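Local coordinates for protein terminase large subunit (Thermus phage G20c, PDB 5M1K) that probably drives ATP-dependent translocation of viral DNA into empty capsids and, as a magnesium-dependent endonuclease, cuts the genome to begin and end packaging, at residues Q47-F52 with L65-G70. Residues are numbered along the deposited sequence; the frame is centred on the assembly and turned at random.
Sequences QDYSVF and LERMNG
Val-51 and Arg-67 pair across the beta hairpin of strands 50-56 and 61-68, in the central sheet of the RNase H-like nuclease domain. The strands run antiparallel, their axes 4.7 Å apart. Ser-50 and Met-68 exchange two backbone hydrogen bonds, as do Phe-52 and Glu-66; Phe-52 N to Glu-66 O is 2.8 Å.

Tyr-49 lies between two residues of segment 65-70, Arg-67 and Asn-69. On one face of its ring the guanidinium of Arg-67 lies flat, planes 13° apart, with CZ 3.6 Å from the ring centroid and NH2 over the ring centre, a cation-pi stack. The Arg-67 chain is extended from CG to NE, with CG anti to the backbone N (chi1 175°), carrying the guanidinium to the ring. Its CD passes Val-51 CG2 at 3.9 Å. The opposite ring face receives Asn-69 CB in a CH-pi contact. The Asn-69 amide donates through ND2 to Gln-47 O, 2.9 Å away, in a nearly straight bond (171°). Gln-47 O lies in the plane of the Asn-69 amide, but ND2 is tilted from the Gln-47 carbonyl plane. One water accepts from Gly-70 N and lies within bonding distance of Asp-48 O, bridging the two loops.

On the other sheet face, in one of its two conformers, the Met-68 chain bends back and brings CE to 3.9 Å from Phe-52 CE2, with SD oblique to the ring, a Met-aromatic contact. Phe-52 also packs on Leu-80 and Leu-83 of helix 73-86.

Val-51 N is hydrogen-bonded to Asp-42 OD1, and the Tyr-49 side chain touches Asp-177; both aspartates probably bind catalytic magnesium. The stack, with Asn-69 opposite and His-175 edge-to-face, probably helps hold the Tyr-49 ring beside the nuclease site, and the ring's pi face probably helps stabilise the Arg-67 charge.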
loop_
_atom_site.group_PDB
_atom_site.type_symbol
_atom_site.label_atom_id
_atom_site.label_comp_id
_atom_site.label_asym_id
_atom_site.label_seq_id
_atom_site.Cartn_x
_atom_site.Cartn_y
_atom_site.Cartn_z
ATOM N N GLN A 47 7.671 13.538 -9.063
ATOM C CA GLN A 47 8.719 12.859 -8.274
ATOM C C GLN A 47 8.172 12.067 -7.063
ATOM O O GLN A 47 8.928 11.628 -6.183
ATOM C CB GLN A 47 9.757 13.891 -7.813
ATOM C CG GLN A 47 11.115 13.307 -7.434
ATOM C CD GLN A 47 12.245 14.314 -7.512
ATOM O OE1 GLN A 47 13.280 14.050 -8.126
ATOM N NE2 GLN A 47 12.053 15.480 -6.896
ATOM N N ASP A 48 6.864 11.867 -7.025
ATOM C CA ASP A 48 6.235 11.137 -5.931
ATOM C C ASP A 48 6.450 9.634 -6.103
ATOM O O ASP A 48 6.646 9.158 -7.223
ATOM C CB ASP A 48 4.736 11.456 -5.885
ATOM C CG ASP A 48 4.457 12.940 -5.680
ATOM O OD1 ASP A 48 5.233 13.613 -4.967
ATOM O OD2 ASP A 48 3.470 13.447 -6.258
ATOM N N TYR A 49 6.421 8.907 -4.991
ATOM C CA TYR A 49 6.620 7.463 -5.026
ATOM C C TYR A 49 5.366 6.700 -5.436
ATOM O O TYR A 49 4.250 7.113 -5.119
ATOM C CB TYR A 49 7.066 6.944 -3.664
ATOM C CG TYR A 49 8.430 7.433 -3.245
ATOM C CD1 TYR A 49 9.572 6.720 -3.580
ATOM C CD2 TYR A 49 8.580 8.595 -2.486
ATOM C CE1 TYR A 49 10.840 7.171 -3.202
ATOM C CE2 TYR A 49 9.841 9.049 -2.099
ATOM C CZ TYR A 49 10.962 8.321 -2.454
ATOM O OH TYR A 49 12.214 8.755 -2.056
ATOM N N SER A 50 5.573 5.585 -6.129
ATOM C CA SER A 50 4.541 4.582 -6.354
ATOM C C SER A 50 4.918 3.369 -5.536
ATOM O O SER A 50 6.083 2.990 -5.513
ATOM C CB SER A 50 4.479 4.188 -7.824
ATOM O OG SER A 50 4.191 5.315 -8.632
ATOM N N VAL A 51 3.929 2.769 -4.882
ATOM C CA VAL A 51 4.143 1.644 -3.964
ATOM C C VAL A 51 3.136 0.543 -4.270
ATOM O O VAL A 51 1.920 0.785 -4.295
ATOM C CB VAL A 51 4.040 2.052 -2.491
ATOM C CG1 VAL A 51 4.393 0.862 -1.601
ATOM C CG2 VAL A 51 4.960 3.220 -2.210
ATOM N N PHE A 52 3.660 -0.669 -4.471
ATOM C CA PHE A 52 2.859 -1.856 -4.745
ATOM C C PHE A 52 3.106 -2.866 -3.632
ATOM O O PHE A 52 4.239 -3.266 -3.446
ATOM C CB PHE A 52 3.234 -2.472 -6.103
ATOM C CG PHE A 52 3.240 -1.505 -7.259
ATOM C CD1 PHE A 52 2.347 -0.441 -7.332
ATOM C CD2 PHE A 52 4.113 -1.693 -8.322
ATOM C CE1 PHE A 52 2.353 0.435 -8.395
ATOM C CE2 PHE A 52 4.094 -0.831 -9.403
ATOM C CZ PHE A 52 3.228 0.228 -9.440
ATOM N N LEU A 65 7.081 -6.022 -1.446
ATOM C CA LEU A 65 6.709 -4.614 -1.560
ATOM C C LEU A 65 7.659 -3.953 -2.531
ATOM O O LEU A 65 8.876 -4.055 -2.379
ATOM C CB LEU A 65 6.739 -3.925 -0.202
ATOM C CG LEU A 65 6.194 -2.493 -0.193
ATOM C CD1 LEU A 65 5.447 -2.218 1.105
ATOM C CD2 LEU A 65 7.292 -1.456 -0.392
ATOM N N GLU A 66 7.110 -3.261 -3.521
ATOM C CA GLU A 66 7.911 -2.579 -4.526
ATOM C C GLU A 66 7.649 -1.090 -4.404
ATOM O O GLU A 66 6.497 -0.673 -4.278
ATOM C CB GLU A 66 7.553 -3.091 -5.921
ATOM C CG GLU A 66 8.384 -2.462 -7.030
ATOM C CD GLU A 66 8.497 -3.288 -8.303
ATOM O OE1 GLU A 66 7.749 -4.265 -8.489
ATOM O OE2 GLU A 66 9.359 -2.942 -9.135
ATOM N N ARG A 67 8.712 -0.303 -4.408
ATOM C CA ARG A 67 8.594 1.139 -4.259
ATOM C C ARG A 67 9.598 1.849 -5.138
ATOM O O ARG A 67 10.777 1.506 -5.115
ATOM C CB ARG A 67 8.812 1.517 -2.803
ATOM C CG ARG A 67 8.828 3.019 -2.525
ATOM C CD ARG A 67 8.650 3.260 -1.027
ATOM N NE ARG A 67 8.655 4.658 -0.606
ATOM C CZ ARG A 67 9.730 5.374 -0.261
ATOM N NH1 ARG A 67 10.964 4.871 -0.325
ATOM N NH2 ARG A 67 9.561 6.631 0.147
ATOM N N MET A 68 9.154 2.839 -5.897
ATOM C CA MET A 68 10.100 3.641 -6.666
ATOM C C MET A 68 9.492 4.967 -7.044
ATOM O O MET A 68 8.273 5.124 -7.061
ATOM C CB MET A 68 10.530 2.907 -7.942
ATOM C CG MET A 68 9.419 2.756 -8.975
ATOM S SD MET A 68 8.127 1.577 -8.536
ATOM C CE MET A 68 7.170 1.548 -10.051
ATOM N N ASN A 69 10.364 5.915 -7.365
ATOM C CA ASN A 69 9.940 7.227 -7.897
ATOM C C ASN A 69 10.728 7.456 -9.189
ATOM O O ASN A 69 11.628 6.688 -9.521
ATOM C CB ASN A 69 10.033 8.385 -6.877
ATOM C CG ASN A 69 11.432 8.956 -6.733
ATOM O OD1 ASN A 69 12.416 8.260 -6.908
ATOM N ND2 ASN A 69 11.518 10.241 -6.416
ATOM N N GLY A 70 10.329 8.469 -9.944
ATOM C CA GLY A 70 10.964 8.768 -11.230
ATOM C C GLY A 70 10.725 7.740 -12.333
ATOM O O GLY A 70 11.460 7.732 -13.326
HETATM O O HOH W 1 7.990 9.740 -9.403
#